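Local coordinates for protein alpha-L-rhamnosidase (Streptomyces avermitilis, PDB 3W5M) that releases terminal non-reducing alpha-L-rhamnose from rhamnosides such as citrus flavonoids and gum arabic, and binds L-rhamnose through a calcium-dependent carbohydrate-binding module, at residues S134-G146 with I251-E263. Numbering follows the deposited sequence.
Sequences SLEGSSWIWFPEG and IFSDASWKSTDHE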
loop_
_atom_site.group_PDB
_atom_site.type_symbol
_atom_site.label_atom_id
_atom_site.label_comp_id
_atom_site.label_asym_id
_atom_site.label_seq_id
_atom_site.Cartn_x
_atom_site.Cartn_y
_atom_site.Cartn_z
ATOM N N SER A 134 14.312 -29.333 6.903
ATOM C CA SER A 134 14.840 -29.334 5.539
ATOM C C SER A 134 15.004 -30.738 4.930
ATOM O O SER A 134 14.943 -31.751 5.619
ATOM C CB SER A 134 16.193 -28.634 5.501
ATOM O OG SER A 134 17.227 -29.542 5.807
ATOM N N LEU A 135 15.253 -30.770 3.634
ATOM C CA LEU A 135 15.364 -32.024 2.899
ATOM C C LEU A 135 16.801 -32.532 2.813
ATOM O O LEU A 135 17.065 -33.581 2.214
ATOM C CB LEU A 135 14.779 -31.831 1.501
ATOM C CG LEU A 135 13.279 -31.519 1.499
ATOM C CD1 LEU A 135 12.898 -31.166 0.074
ATOM C CD2 LEU A 135 12.483 -32.734 2.008
ATOM N N GLU A 136 17.727 -31.793 3.425
ATOM C CA GLU A 136 19.154 -32.122 3.422
ATOM C C GLU A 136 19.396 -33.468 4.094
ATOM O O GLU A 136 18.813 -33.779 5.131
ATOM C CB GLU A 136 19.956 -31.024 4.132
ATOM C CG GLU A 136 19.693 -29.653 3.538
ATOM C CD GLU A 136 20.717 -28.594 3.921
ATOM O OE1 GLU A 136 21.894 -28.932 4.192
ATOM O OE2 GLU A 136 20.334 -27.404 3.928
ATOM N N GLY A 137 20.240 -34.279 3.481
ATOM C CA GLY A 137 20.446 -35.638 3.969
ATOM C C GLY A 137 19.507 -36.648 3.327
ATOM O O GLY A 137 19.724 -37.840 3.472
ATOM N N SER A 138 18.478 -36.186 2.608
ATOM C CA SER A 138 17.541 -37.087 1.969
ATOM C C SER A 138 17.890 -37.296 0.494
ATOM O O SER A 138 18.818 -36.664 -0.046
ATOM C CB SER A 138 16.108 -36.570 2.100
ATOM O OG SER A 138 15.229 -37.638 1.827
ATOM N N SER A 139 17.159 -38.201 -0.139
ATOM C CA SER A 139 17.375 -38.511 -1.553
ATOM C C SER A 139 16.075 -38.456 -2.303
ATOM O O SER A 139 15.011 -38.825 -1.754
ATOM C CB SER A 139 17.936 -39.914 -1.665
ATOM O OG SER A 139 19.203 -39.952 -1.045
ATOM N N TRP A 140 16.136 -37.999 -3.560
ATOM C CA TRP A 140 15.013 -38.129 -4.476
ATOM C C TRP A 140 14.956 -39.573 -4.924
ATOM O O TRP A 140 15.978 -40.118 -5.347
ATOM C CB TRP A 140 15.196 -37.273 -5.726
ATOM C CG TRP A 140 15.197 -35.803 -5.449
ATOM C CD1 TRP A 140 16.265 -35.041 -5.132
ATOM C CD2 TRP A 140 14.079 -34.919 -5.545
ATOM N NE1 TRP A 140 15.881 -33.726 -4.966
ATOM C CE2 TRP A 140 14.542 -33.622 -5.222
ATOM C CE3 TRP A 140 12.722 -35.095 -5.868
ATOM C CZ2 TRP A 140 13.704 -32.494 -5.232
ATOM C CZ3 TRP A 140 11.887 -33.987 -5.849
ATOM C CH2 TRP A 140 12.384 -32.695 -5.537
ATOM N N ILE A 141 13.794 -40.207 -4.782
ATOM C CA ILE A 141 13.663 -41.610 -5.158
ATOM C C ILE A 141 12.562 -41.830 -6.182
ATOM O O ILE A 141 11.649 -40.998 -6.340
ATOM C CB ILE A 141 13.468 -42.556 -3.931
ATOM C CG1 ILE A 141 12.188 -42.247 -3.156
ATOM C CG2 ILE A 141 14.655 -42.468 -3.021
ATOM C CD1 ILE A 141 11.803 -43.376 -2.214
ATOM N N TRP A 142 12.666 -42.952 -6.905
ATOM C CA TRP A 142 11.629 -43.377 -7.831
ATOM C C TRP A 142 11.647 -44.880 -7.908
ATOM O O TRP A 142 12.445 -45.528 -7.240
ATOM C CB TRP A 142 11.884 -42.739 -9.227
ATOM C CG TRP A 142 10.723 -42.766 -10.114
ATOM C CD1 TRP A 142 10.608 -43.469 -11.295
ATOM C CD2 TRP A 142 9.492 -42.045 -9.957
ATOM N NE1 TRP A 142 9.385 -43.226 -11.865
ATOM C CE2 TRP A 142 8.674 -42.367 -11.074
ATOM C CE3 TRP A 142 8.992 -41.170 -8.977
ATOM C CZ2 TRP A 142 7.367 -41.855 -11.233
ATOM C CZ3 TRP A 142 7.690 -40.648 -9.148
ATOM C CH2 TRP A 142 6.902 -41.000 -10.273
ATOM N N PHE A 143 10.758 -45.438 -8.718
ATOM C CA PHE A 143 10.842 -46.848 -9.069
ATOM C C PHE A 143 12.140 -47.112 -9.875
ATOM O O PHE A 143 12.579 -46.227 -10.646
ATOM C CB PHE A 143 9.593 -47.273 -9.851
ATOM C CG PHE A 143 9.595 -48.738 -10.203
ATOM C CD1 PHE A 143 9.154 -49.685 -9.280
ATOM C CD2 PHE A 143 10.144 -49.179 -11.413
ATOM C CE1 PHE A 143 9.189 -51.035 -9.585
ATOM C CE2 PHE A 143 10.209 -50.538 -11.708
ATOM C CZ PHE A 143 9.723 -51.466 -10.799
ATOM N N PRO A 144 12.775 -48.292 -9.683
ATOM C CA PRO A 144 14.019 -48.577 -10.408
ATOM C C PRO A 144 13.748 -48.869 -11.875
ATOM O O PRO A 144 13.713 -50.034 -12.288
ATOM C CB PRO A 144 14.577 -49.821 -9.693
ATOM C CG PRO A 144 13.364 -50.477 -9.083
ATOM C CD PRO A 144 12.527 -49.302 -8.626
ATOM N N GLU A 145 13.528 -47.806 -12.637
ATOM C CA GLU A 145 13.391 -47.891 -14.100
ATOM C C GLU A 145 14.304 -46.813 -14.709
ATOM O O GLU A 145 14.156 -45.625 -14.417
ATOM C CB GLU A 145 11.930 -47.709 -14.537
ATOM C CG GLU A 145 11.235 -46.500 -13.935
ATOM C CD GLU A 145 9.717 -46.486 -14.133
ATOM O OE1 GLU A 145 9.175 -47.324 -14.888
ATOM O OE2 GLU A 145 9.054 -45.620 -13.534
ATOM N N GLY A 146 15.276 -47.240 -15.507
ATOM C CA GLY A 146 16.240 -46.327 -16.128
ATOM C C GLY A 146 16.918 -45.320 -15.193
ATOM O O GLY A 146 17.450 -45.667 -14.123
ATOM N N ILE A 251 14.043 -39.896 9.384
ATOM C CA ILE A 251 13.840 -40.991 8.444
ATOM C C ILE A 251 13.800 -40.351 7.053
ATOM O O ILE A 251 13.059 -39.389 6.843
ATOM C CB ILE A 251 12.476 -41.711 8.685
ATOM C CG1 ILE A 251 12.334 -42.254 10.130
ATOM C CG2 ILE A 251 12.212 -42.809 7.655
ATOM C CD1 ILE A 251 13.474 -43.095 10.640
ATOM N N PHE A 252 14.578 -40.888 6.114
ATOM C CA PHE A 252 14.642 -40.297 4.771
ATOM C C PHE A 252 13.958 -41.134 3.721
ATOM O O PHE A 252 13.753 -42.327 3.923
ATOM C CB PHE A 252 16.114 -40.175 4.364
ATOM C CG PHE A 252 16.931 -39.338 5.303
ATOM C CD1 PHE A 252 16.713 -37.964 5.394
ATOM C CD2 PHE A 252 17.916 -39.916 6.099
ATOM C CE1 PHE A 252 17.485 -37.175 6.240
ATOM C CE2 PHE A 252 18.682 -39.130 6.960
ATOM C CZ PHE A 252 18.452 -37.764 7.030
ATOM N N SER A 253 13.640 -40.513 2.577
ATOM C CA SER A 253 13.370 -41.258 1.353
ATOM C C SER A 253 14.733 -41.763 0.830
ATOM O O SER A 253 15.712 -40.994 0.720
ATOM C CB SER A 253 12.672 -40.372 0.316
ATOM O OG SER A 253 13.343 -39.110 0.207
ATOM N N ASP A 254 14.808 -43.057 0.557
ATOM C CA ASP A 254 16.093 -43.695 0.202
ATOM C C ASP A 254 15.814 -45.141 -0.228
ATOM O O ASP A 254 14.644 -45.516 -0.368
ATOM C CB ASP A 254 17.153 -43.581 1.328
ATOM C CG ASP A 254 16.738 -44.276 2.630
ATOM O OD1 ASP A 254 15.940 -45.224 2.611
ATOM O OD2 ASP A 254 17.234 -43.850 3.695
ATOM N N ALA A 255 16.864 -45.937 -0.479
ATOM C CA ALA A 255 16.693 -47.312 -1.003
ATOM C C ALA A 255 16.149 -48.329 0.026
ATOM O O ALA A 255 15.910 -49.499 -0.302
ATOM C CB ALA A 255 18.004 -47.824 -1.624
ATOM N N SER A 256 15.972 -47.891 1.264
ATOM C CA SER A 256 15.264 -48.716 2.259
ATOM C C SER A 256 13.747 -48.807 2.009
ATOM O O SER A 256 13.055 -49.616 2.663
ATOM C CB SER A 256 15.551 -48.190 3.666
ATOM O OG SER A 256 16.932 -48.372 3.946
ATOM N N TRP A 257 13.223 -47.975 1.098
ATOM C CA TRP A 257 11.812 -48.012 0.723
ATOM C C TRP A 257 11.634 -49.053 -0.351
ATOM O O TRP A 257 12.531 -49.251 -1.172
ATOM C CB TRP A 257 11.331 -46.670 0.156
ATOM C CG TRP A 257 11.192 -45.580 1.188
ATOM C CD1 TRP A 257 12.195 -44.987 1.925
ATOM C CD2 TRP A 257 9.982 -44.933 1.565
ATOM N NE1 TRP A 257 11.662 -44.014 2.735
ATOM C CE2 TRP A 257 10.307 -43.968 2.542
ATOM C CE3 TRP A 257 8.637 -45.090 1.182
ATOM C CZ2 TRP A 257 9.324 -43.154 3.157
ATOM C CZ3 TRP A 257 7.663 -44.277 1.786
ATOM C CH2 TRP A 257 8.018 -43.333 2.760
ATOM N N LYS A 258 10.474 -49.697 -0.350
ATOM C CA LYS A 258 10.099 -50.629 -1.420
ATOM C C LYS A 258 9.257 -49.873 -2.422
ATOM O O LYS A 258 8.522 -48.962 -2.042
ATOM C CB LYS A 258 9.292 -51.810 -0.866
ATOM C CG LYS A 258 10.066 -52.768 0.017
ATOM C CD LYS A 258 11.174 -53.466 -0.773
ATOM C CE LYS A 258 11.558 -54.815 -0.169
ATOM N NZ LYS A 258 10.672 -55.923 -0.620
ATOM N N SER A 259 9.350 -50.249 -3.701
ATOM C CA SER A 259 8.556 -49.619 -4.740
ATOM C C SER A 259 7.929 -50.628 -5.699
ATOM O O SER A 259 8.459 -51.721 -5.870
ATOM C CB SER A 259 9.402 -48.609 -5.530
ATOM O OG SER A 259 8.547 -47.970 -6.500
ATOM N N THR A 260 6.813 -50.253 -6.325
ATOM C CA THR A 260 6.252 -51.088 -7.397
ATOM C C THR A 260 5.741 -50.258 -8.548
ATOM O O THR A 260 5.352 -49.110 -8.340
ATOM C CB THR A 260 5.145 -52.044 -6.906
ATOM O OG1 THR A 260 4.872 -53.005 -7.932
ATOM C CG2 THR A 260 3.861 -51.279 -6.530
ATOM N N ASP A 261 5.753 -50.847 -9.748
ATOM C CA ASP A 261 5.227 -50.208 -10.960
ATOM C C ASP A 261 3.895 -50.763 -11.487
ATOM O O ASP A 261 3.488 -50.411 -12.596
ATOM C CB ASP A 261 6.279 -50.234 -12.091
ATOM C CG ASP A 261 6.695 -51.669 -12.512
ATOM O OD1 ASP A 261 6.366 -52.658 -11.816
ATOM O OD2 ASP A 261 7.394 -51.811 -13.554
ATOM N N HIS A 262 3.236 -51.640 -10.727
ATOM C CA HIS A 262 1.891 -52.127 -11.094
ATOM C C HIS A 262 0.982 -51.736 -9.958
ATOM O O HIS A 262 1.317 -52.002 -8.787
ATOM C CB HIS A 262 1.863 -53.656 -11.256
ATOM C CG HIS A 262 2.868 -54.173 -12.232
ATOM N ND1 HIS A 262 2.743 -53.990 -13.594
ATOM C CD2 HIS A 262 4.024 -54.856 -12.046
ATOM C CE1 HIS A 262 3.780 -54.536 -14.207
ATOM N NE2 HIS A 262 4.571 -55.069 -13.291
ATOM N N GLU A 263 -0.148 -51.112 -10.285
ATOM C CA GLU A 263 -1.113 -50.716 -9.276
ATOM C C GLU A 263 -1.372 -51.833 -8.243
ATOM O O GLU A 263 -1.796 -52.936 -8.611
ATOM C CB GLU A 263 -2.419 -50.266 -9.899
ATOM C CG GLU A 263 -3.320 -49.641 -8.846
ATOM C CD GLU A 263 -4.678 -49.262 -9.374
ATOM O OE1 GLU A 263 -4.778 -48.992 -10.589
ATOM O OE2 GLU A 263 -5.637 -49.232 -8.568
#
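S253 and S139 join the two segments through a pair of hydrogen bonds: S253 OG donates to S139 O at 2.6 Å, in the carbonyl plane, and S139 N returns a longer, bent bond to S253 O. The contact lies in the beta-sandwich of the CBM67 module, where strand 139-142 runs beside the connection between strands 247-252 and 258-260, outermost strands of two different sheets. With chi1 at 47°, S253 OG sits between its own backbone N and carbonyl carbon, facing S139 O, and it also bonds C238 N on strand 235-244; S138 OG bonds C238 O. Two residues further along the strand, I141 rests its CG2 on D254 N (3.6 Å) and lays CD1 over a face of the W257 indole. W257 NE1 in turn donates to F252 O. At one end G137 O lies over the centre of one face of the F252 ring. At the other, F143 extends with CG anti to the backbone N (chi1 -178°), its ring between P144 CD and D261 on opposite faces, while S259 OG, hydrogen-bonded to W158 O, lies at the ring edge 3.3 Å from F143 CD1. The D261 carboxylate stacks within 12° of parallel to that ring. Replacing F143 by alanine would remove the ring, and D261 would probably lose the surface its carboxylate lies on. D261 CB makes a CH-pi contact, 3.8 Å from the F143 ring centroid.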